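Local coordinates for protein DOA1 (Saccharomyces cerevisiae, PDB 3ODT), which probably binds ubiquitin through its seven-bladed WD40 beta propeller, and so is thought to help regulate the turnover of F-box proteins, at residues V248-K253 against L258-T263; N277-V282 against K296-S301; F158-A163 against K168-D173. All coordinates share one frame; numbering follows the deposited sequence.

Contact 1. Residues V248-K253 against L258-T263; sequences VRIWSK and LKQVIT
Val248 to Trp251 pair with Leu258 to Ile262 as an antiparallel beta hairpin, the third and outermost strands of a WD40 propeller blade, and the ladder is broken by a classic beta bulge. Two backbone bonds close the Val248-Ile262 pair, Val248 N to Ile262 O at 2.9 Å and Ile262 N to Val248 O at 2.8 Å. Ile250 N donates to Gln260 O at 3.0 Å, but there the register slips: Ile250 O receives Lys259 N at 2.8 Å and, weakly, Gln260 N. The bulge sets Leu258 beside Trp251. With CG anti to the backbone N (chi1 176°), Leu258 can carry its CD1 methyl over the indole in a CH-pi contact, 3.8 Å from the centroid of the six-membered ring and 5° off the normal. The indole NE1 is bonded to Ser241 OG on the adjoining strand, the Ser/Thr-Trp pairing familiar from WD40 repeats. With an alanine in place of Trp251, the Leu258 methyl would probably lose the surface it rests on and Ser241 its indole partner. On the same face, the Arg249 guanidinium, bonded through NE to Thr247 OG1 and through NH2 to Asp245, has Val261 over one face and Leu258 CD2 at its edge, 3.7 Å from NH1. On the reverse face, Ile250 CD1 lies 3.7 Å from Gln260 OE1, which is itself hydrogen-bonded to Tyr8 N.

Contact 2. Residues N277-V282 against K296-S301; sequences NGDIIV and KSRWAS
Arg298 reaches from the 3-10 segment 296-298 to Asp279 and Asn277, in the turn that leads into strand 280-284, in a small contact carried by these three side chains. From CB and CG the chain runs out to CD, which passes 3.8 Å from Asp279 OD2. A bend about CG-CD (chi3 -78°) turns the guanidinium so that its NE/NH2 edge confronts the carboxylate. NE donates to Asp279 OD2 at 2.9 Å, on the syn side of that oxygen, and NH2 donates to Asp279 OD1 at 3.0 Å in a nearly straight bond (172°). The result is a two-nitrogen, side-on salt bridge. Both oxygens lie close to the guanidinium plane, but the carboxylate is twisted 40° against it, and OD1 is met from above its own plane. OD1 also bonds to Ser293 OG, a second hold that would help to fix the rotation of the acid. At the tip, Asn277 ND2 lies over one face of the guanidinium, 3.5 Å from Arg298 NH2, with the two planes almost parallel; as both nitrogens are donors, this is a face contact and not a hydrogen bond. The other amide atom, Asn277 OD1, accepts from Asp279 N at 3.0 Å. The C-terminal tail is also bonded to strand 9-14, which closes the propeller ring, through Arg298 O with Ser11 OG and Ala300 with Leu10. The salt bridge itself joins that tail to an Asx turn of the last blade.

Contact 3. Residues F158-A163 against K168-D173; sequences FLTASA and KLWQND
Thr160 and Trp170 belong to the hydrogen-bonded side-chain network characteristic of WD40 blades, in which a histidine, a serine or threonine and the repeat tryptophan are linked; here they sit on strands 157-162 and 167-171, the second and third of their blade. Trp170 NE1 donates to Thr160 OG1 at 2.8 Å, almost straight (170°) and within the indole plane, so the hydroxyl meets the ring at its edge. Thr160 holds OG1 between its backbone N and carbonyl carbon (chi1 56°), which turns the hydroxyl to the indole and leaves CG2 also close to it, 3.4 Å from Trp170 NE1. The same OG1 is hydrogen-bonded to His141 NE2, on the loop after strand 133-139 of the preceding blade. Beneath these groups runs a regular antiparallel ladder: Phe158 and Trp170 exchange two backbone bonds, as do Thr160 and Lys168. Phe158 O, which accepts from Trp170 N at 2.8 Å, lies at the indole edge as well, 3.4 Å from CD1. The Phe158 ring presents its own rim to a backbone carbonyl, with CE2 3.5 Å from Asn172 O. On the opposite face of the sheet, Leu159 CD1 packs 4.0 Å from Leu169 CB, and Leu159 continues onto Leu190 of the next blade. Buried on the sheet face that also holds Trp170, the Thr160 hydroxyl thus has both an indole and an imidazole partner, an arrangement that likely restrains the Trp170 ring against turning and couples the hairpin to the neighbouring blade.

Overall arrangement
Contacts 1 and 3 are hairpins at different depths in their blades: contact 3 joins the second and third strands and is buried, whereas contact 1 joins the third to the outermost strand and is partly exposed along Leu258-Ile262. Both rest on backbone ladders, regular in contact 3 and bulged in contact 1. Contact 2 involves no strand pairing; its chemistry is ionic, at the periphery. Contacts 1 and 2 belong to adjacent blades and touch, Val248 CG2 meeting Val282 CG1 at 3.8 Å in the apolar layer between them. Contact 3 lies away from both, its centre about 34 Å from that of contact 2, across the centre of the chain.

Contact 1. Residues V248-K253 against L258-T263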
# COMPACT_ATOMS: atom_id res chain seq x y z
N VAL A 248 -2.68 -14.24 1.22
CA VAL A 248 -3.48 -13.09 1.63
C VAL A 248 -4.26 -13.57 2.83
O VAL A 248 -4.86 -14.65 2.79
CB VAL A 248 -4.45 -12.64 0.52
CG1 VAL A 248 -5.33 -11.50 1.02
CG2 VAL A 248 -3.66 -12.19 -0.71
N ARG A 249 -4.27 -12.80 3.91
CA ARG A 249 -4.93 -13.23 5.12
C ARG A 249 -5.90 -12.17 5.60
O ARG A 249 -5.63 -10.98 5.46
CB ARG A 249 -3.93 -13.59 6.21
CG ARG A 249 -3.04 -14.73 5.78
CD ARG A 249 -2.07 -15.14 6.86
NE ARG A 249 -1.13 -16.15 6.38
CZ ARG A 249 -0.81 -17.27 7.00
NH1 ARG A 249 -1.40 -17.62 8.13
NH2 ARG A 249 0.10 -18.06 6.45
N ILE A 250 -6.99 -12.62 6.19
CA ILE A 250 -7.99 -11.70 6.71
C ILE A 250 -8.12 -11.97 8.20
O ILE A 250 -8.27 -13.13 8.58
CB ILE A 250 -9.36 -11.88 6.01
CG1 ILE A 250 -9.23 -11.54 4.52
CG2 ILE A 250 -10.42 -10.97 6.62
CD1 ILE A 250 -9.25 -12.72 3.62
N TRP A 251 -8.04 -10.92 9.02
CA TRP A 251 -8.03 -11.05 10.48
C TRP A 251 -9.10 -10.18 11.15
O TRP A 251 -9.44 -9.08 10.69
CB TRP A 251 -6.69 -10.58 11.06
CG TRP A 251 -5.45 -11.03 10.36
CD1 TRP A 251 -4.95 -10.53 9.21
CD2 TRP A 251 -4.51 -12.02 10.81
NE1 TRP A 251 -3.75 -11.14 8.90
CE2 TRP A 251 -3.47 -12.07 9.86
CE3 TRP A 251 -4.46 -12.88 11.91
CZ2 TRP A 251 -2.38 -12.94 9.98
CZ3 TRP A 251 -3.38 -13.76 12.03
CH2 TRP A 251 -2.35 -13.77 11.07
N SER A 252 -9.60 -10.64 12.28
CA SER A 252 -10.35 -9.78 13.17
C SER A 252 -9.38 -8.84 13.88
O SER A 252 -8.52 -9.28 14.63
CB SER A 252 -11.09 -10.60 14.21
OG SER A 252 -11.54 -9.74 15.24
N LYS A 253 -9.53 -7.55 13.64
CA LYS A 253 -8.68 -6.57 14.32
C LYS A 253 -8.97 -6.62 15.81
O LYS A 253 -8.05 -6.56 16.62
CB LYS A 253 -8.94 -5.18 13.75
CG LYS A 253 -8.21 -4.07 14.45
CD LYS A 253 -9.08 -3.47 15.50
CE LYS A 253 -8.62 -2.07 15.87
NZ LYS A 253 -9.33 -1.64 17.08
N LEU A 258 -7.91 -15.41 12.93
CA LEU A 258 -7.48 -15.51 11.55
C LEU A 258 -8.66 -16.07 10.77
O LEU A 258 -8.94 -17.25 10.82
CB LEU A 258 -6.28 -16.42 11.46
CG LEU A 258 -5.74 -16.75 10.09
CD1 LEU A 258 -5.54 -15.50 9.21
CD2 LEU A 258 -4.43 -17.51 10.25
N LYS A 259 -9.36 -15.18 10.11
CA LYS A 259 -10.66 -15.52 9.51
C LYS A 259 -10.51 -16.33 8.21
O LYS A 259 -11.35 -17.19 7.91
CB LYS A 259 -11.45 -14.25 9.23
CG LYS A 259 -11.82 -13.42 10.47
CD LYS A 259 -12.69 -12.24 10.08
CE LYS A 259 -13.24 -11.49 11.23
NZ LYS A 259 -14.46 -10.77 10.78
N GLN A 260 -9.48 -16.03 7.42
CA GLN A 260 -9.27 -16.73 6.17
C GLN A 260 -7.81 -16.63 5.74
O GLN A 260 -7.15 -15.59 5.96
CB GLN A 260 -10.18 -16.17 5.05
CG GLN A 260 -10.12 -16.96 3.80
CD GLN A 260 -11.10 -16.45 2.77
OE1 GLN A 260 -11.73 -15.41 2.95
NE2 GLN A 260 -11.22 -17.16 1.65
N VAL A 261 -7.32 -17.70 5.14
CA VAL A 261 -6.03 -17.72 4.46
C VAL A 261 -6.27 -18.10 3.03
O VAL A 261 -6.81 -19.18 2.74
CB VAL A 261 -5.07 -18.71 5.09
CG1 VAL A 261 -3.73 -18.76 4.31
CG2 VAL A 261 -4.85 -18.39 6.54
N ILE A 262 -5.87 -17.22 2.13
CA ILE A 262 -5.93 -17.45 0.69
C ILE A 262 -4.51 -17.67 0.18
O ILE A 262 -3.62 -16.83 0.35
CB ILE A 262 -6.52 -16.23 -0.05
CG1 ILE A 262 -7.96 -15.97 0.38
CG2 ILE A 262 -6.51 -16.44 -1.55
CD1 ILE A 262 -8.49 -14.62 -0.02
N THR A 263 -4.27 -18.84 -0.37
CA THR A 263 -2.96 -19.21 -0.85
C THR A 263 -2.97 -19.14 -2.36
O THR A 263 -3.84 -19.69 -3.01
CB THR A 263 -2.58 -20.60 -0.40
OG1 THR A 263 -2.59 -20.65 1.03
CG2 THR A 263 -1.18 -20.95 -0.90

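Contact 2. Residues N277-V282 against K296-S301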
# COMPACT_ATOMS: atom_id res chain seq x y z
N ASN A 277 -16.62 -1.53 -1.41
CA ASN A 277 -17.65 -2.55 -1.27
C ASN A 277 -17.12 -3.80 -0.56
O ASN A 277 -17.81 -4.81 -0.47
CB ASN A 277 -18.25 -2.91 -2.62
CG ASN A 277 -17.25 -3.52 -3.57
OD1 ASN A 277 -16.13 -3.84 -3.21
ND2 ASN A 277 -17.65 -3.65 -4.81
N GLY A 278 -15.88 -3.71 -0.08
CA GLY A 278 -15.26 -4.80 0.63
C GLY A 278 -14.39 -5.74 -0.22
O GLY A 278 -13.69 -6.56 0.32
N ASP A 279 -14.45 -5.63 -1.54
CA ASP A 279 -13.66 -6.51 -2.38
C ASP A 279 -12.17 -6.24 -2.18
O ASP A 279 -11.77 -5.10 -1.90
CB ASP A 279 -14.05 -6.39 -3.85
CG ASP A 279 -15.38 -7.06 -4.16
OD1 ASP A 279 -16.15 -7.40 -3.23
OD2 ASP A 279 -15.66 -7.24 -5.38
N ILE A 280 -11.38 -7.28 -2.33
CA ILE A 280 -9.94 -7.20 -2.09
C ILE A 280 -9.18 -7.30 -3.40
O ILE A 280 -9.44 -8.20 -4.20
CB ILE A 280 -9.45 -8.29 -1.11
CG1 ILE A 280 -10.08 -8.08 0.27
CG2 ILE A 280 -7.95 -8.25 -1.02
CD1 ILE A 280 -9.88 -9.24 1.23
N ILE A 281 -8.29 -6.34 -3.64
CA ILE A 281 -7.43 -6.33 -4.83
C ILE A 281 -6.05 -6.80 -4.39
O ILE A 281 -5.56 -6.41 -3.32
CB ILE A 281 -7.26 -4.91 -5.40
CG1 ILE A 281 -8.61 -4.20 -5.51
CG2 ILE A 281 -6.55 -4.97 -6.73
CD1 ILE A 281 -8.54 -2.68 -5.59
N VAL A 282 -5.43 -7.66 -5.22
CA VAL A 282 -4.18 -8.32 -4.88
C VAL A 282 -3.19 -8.24 -6.05
O VAL A 282 -3.54 -8.56 -7.19
CB VAL A 282 -4.41 -9.82 -4.55
CG1 VAL A 282 -3.12 -10.47 -4.09
CG2 VAL A 282 -5.49 -9.99 -3.52
N LYS A 296 -21.26 -13.56 -3.77
CA LYS A 296 -21.30 -14.66 -4.70
C LYS A 296 -21.64 -14.21 -6.13
O LYS A 296 -21.15 -14.80 -7.10
CB LYS A 296 -22.27 -15.73 -4.21
CG LYS A 296 -22.27 -16.98 -5.07
CD LYS A 296 -23.05 -18.12 -4.41
CE LYS A 296 -23.11 -19.35 -5.31
NZ LYS A 296 -22.93 -20.63 -4.55
N SER A 297 -22.41 -13.13 -6.26
CA SER A 297 -22.77 -12.59 -7.57
C SER A 297 -21.55 -12.19 -8.38
O SER A 297 -21.62 -12.10 -9.60
CB SER A 297 -23.69 -11.38 -7.43
OG SER A 297 -23.06 -10.35 -6.68
N ARG A 298 -20.44 -11.96 -7.69
CA ARG A 298 -19.18 -11.54 -8.28
C ARG A 298 -18.09 -12.63 -8.33
O ARG A 298 -16.98 -12.36 -8.73
CB ARG A 298 -18.64 -10.32 -7.52
CG ARG A 298 -19.51 -9.10 -7.64
CD ARG A 298 -18.74 -7.81 -7.50
NE ARG A 298 -18.43 -7.50 -6.11
CZ ARG A 298 -19.32 -7.05 -5.23
NH1 ARG A 298 -20.60 -6.90 -5.55
NH2 ARG A 298 -18.94 -6.77 -4.00
N TRP A 299 -18.40 -13.86 -7.93
CA TRP A 299 -17.44 -14.95 -8.03
C TRP A 299 -17.20 -15.43 -9.47
O TRP A 299 -18.13 -15.63 -10.24
CB TRP A 299 -17.90 -16.14 -7.18
CG TRP A 299 -17.89 -15.87 -5.70
CD1 TRP A 299 -17.44 -14.75 -5.07
CD2 TRP A 299 -18.38 -16.73 -4.68
NE1 TRP A 299 -17.60 -14.87 -3.71
CE2 TRP A 299 -18.18 -16.08 -3.44
CE3 TRP A 299 -18.96 -18.01 -4.69
CZ2 TRP A 299 -18.55 -16.66 -2.23
CZ3 TRP A 299 -19.30 -18.59 -3.48
CH2 TRP A 299 -19.10 -17.91 -2.27
N ALA A 300 -15.94 -15.61 -9.82
CA ALA A 300 -15.58 -16.11 -11.15
C ALA A 300 -16.26 -17.45 -11.45
O ALA A 300 -16.63 -17.75 -12.59
CB ALA A 300 -14.07 -16.25 -11.25
N SER A 301 -16.42 -18.26 -10.41
CA SER A 301 -17.04 -19.59 -10.57
C SER A 301 -18.52 -19.49 -10.98
O SER A 301 -19.12 -18.41 -10.95
CB SER A 301 -16.89 -20.42 -9.28
OG SER A 301 -17.54 -19.82 -8.17

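Contact 3. Residues F158-A163 against K168-D173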
# COMPACT_ATOMS: atom_id res chain seq x y z
N PHE A 158 2.40 12.45 10.87
CA PHE A 158 2.72 11.43 9.89
C PHE A 158 3.37 10.27 10.61
O PHE A 158 3.98 10.43 11.69
CB PHE A 158 3.67 11.99 8.83
CG PHE A 158 3.22 13.34 8.31
CD1 PHE A 158 2.08 13.44 7.56
CD2 PHE A 158 3.90 14.50 8.66
CE1 PHE A 158 1.63 14.66 7.12
CE2 PHE A 158 3.44 15.72 8.24
CZ PHE A 158 2.31 15.80 7.45
N LEU A 159 3.30 9.10 10.01
CA LEU A 159 3.87 7.88 10.58
C LEU A 159 4.70 7.17 9.51
O LEU A 159 4.27 7.03 8.37
CB LEU A 159 2.75 6.95 11.04
CG LEU A 159 3.12 5.87 12.04
CD1 LEU A 159 3.50 6.43 13.41
CD2 LEU A 159 1.95 4.89 12.17
N THR A 160 5.91 6.75 9.87
CA THR A 160 6.81 6.10 8.94
C THR A 160 7.31 4.78 9.53
O THR A 160 7.45 4.64 10.77
CB THR A 160 8.02 7.02 8.64
OG1 THR A 160 8.67 7.39 9.86
CG2 THR A 160 7.57 8.30 7.89
N ALA A 161 7.63 3.85 8.64
CA ALA A 161 8.12 2.53 8.97
C ALA A 161 9.41 2.29 8.21
O ALA A 161 9.50 2.57 7.00
CB ALA A 161 7.12 1.49 8.51
N SER A 162 10.39 1.72 8.89
CA SER A 162 11.74 1.61 8.33
C SER A 162 12.45 0.29 8.53
O SER A 162 12.21 -0.47 9.48
CB SER A 162 12.57 2.78 8.87
OG SER A 162 13.93 2.75 8.51
N ALA A 163 13.40 0.02 7.62
CA ALA A 163 14.34 -1.07 7.75
C ALA A 163 15.24 -0.91 8.97
O ALA A 163 15.94 -1.86 9.35
CB ALA A 163 15.20 -1.19 6.46
N LYS A 168 8.27 5.76 13.29
CA LYS A 168 8.37 7.10 13.84
C LYS A 168 7.10 7.87 13.58
O LYS A 168 6.56 7.82 12.46
CB LYS A 168 9.57 7.85 13.27
CG LYS A 168 10.91 7.35 13.81
CD LYS A 168 12.12 7.93 13.10
CE LYS A 168 13.43 7.28 13.61
NZ LYS A 168 13.74 7.66 15.01
N LEU A 169 6.64 8.59 14.60
CA LEU A 169 5.56 9.55 14.50
C LEU A 169 6.16 10.95 14.42
O LEU A 169 7.08 11.29 15.18
CB LEU A 169 4.67 9.43 15.72
CG LEU A 169 3.58 10.48 15.91
CD1 LEU A 169 2.52 10.37 14.82
CD2 LEU A 169 2.93 10.36 17.28
N TRP A 170 5.69 11.74 13.47
CA TRP A 170 6.24 13.05 13.13
C TRP A 170 5.16 14.09 13.30
O TRP A 170 3.98 13.80 13.11
CB TRP A 170 6.62 13.06 11.65
CG TRP A 170 7.57 12.01 11.24
CD1 TRP A 170 7.29 10.68 11.06
CD2 TRP A 170 8.96 12.18 10.93
NE1 TRP A 170 8.43 10.02 10.68
CE2 TRP A 170 9.47 10.91 10.58
CE3 TRP A 170 9.82 13.29 10.88
CZ2 TRP A 170 10.78 10.71 10.20
CZ3 TRP A 170 11.13 13.08 10.51
CH2 TRP A 170 11.60 11.80 10.15
N GLN A 171 5.57 15.31 13.63
CA GLN A 171 4.69 16.45 13.50
C GLN A 171 5.46 17.50 12.72
O GLN A 171 6.60 17.84 13.06
CB GLN A 171 4.22 16.97 14.84
CG GLN A 171 3.23 18.13 14.71
CD GLN A 171 2.40 18.34 15.95
OE1 GLN A 171 2.92 18.33 17.08
NE2 GLN A 171 1.11 18.58 15.75
N ASN A 172 4.88 17.97 11.62
CA ASN A 172 5.63 18.79 10.67
C ASN A 172 6.73 17.94 10.04
O ASN A 172 6.45 16.88 9.49
CB ASN A 172 6.23 20.01 11.37
CG ASN A 172 5.17 21.00 11.81
OD1 ASN A 172 4.09 21.08 11.23
ND2 ASN A 172 5.48 21.77 12.85
N ASP A 173 7.98 18.39 10.15
CA ASP A 173 9.11 17.58 9.73
C ASP A 173 10.00 17.11 10.88
O ASP A 173 11.16 16.73 10.65
CB ASP A 173 9.94 18.32 8.68
CG ASP A 173 10.56 19.58 9.20
OD1 ASP A 173 10.29 19.96 10.35
OD2 ASP A 173 11.35 20.20 8.44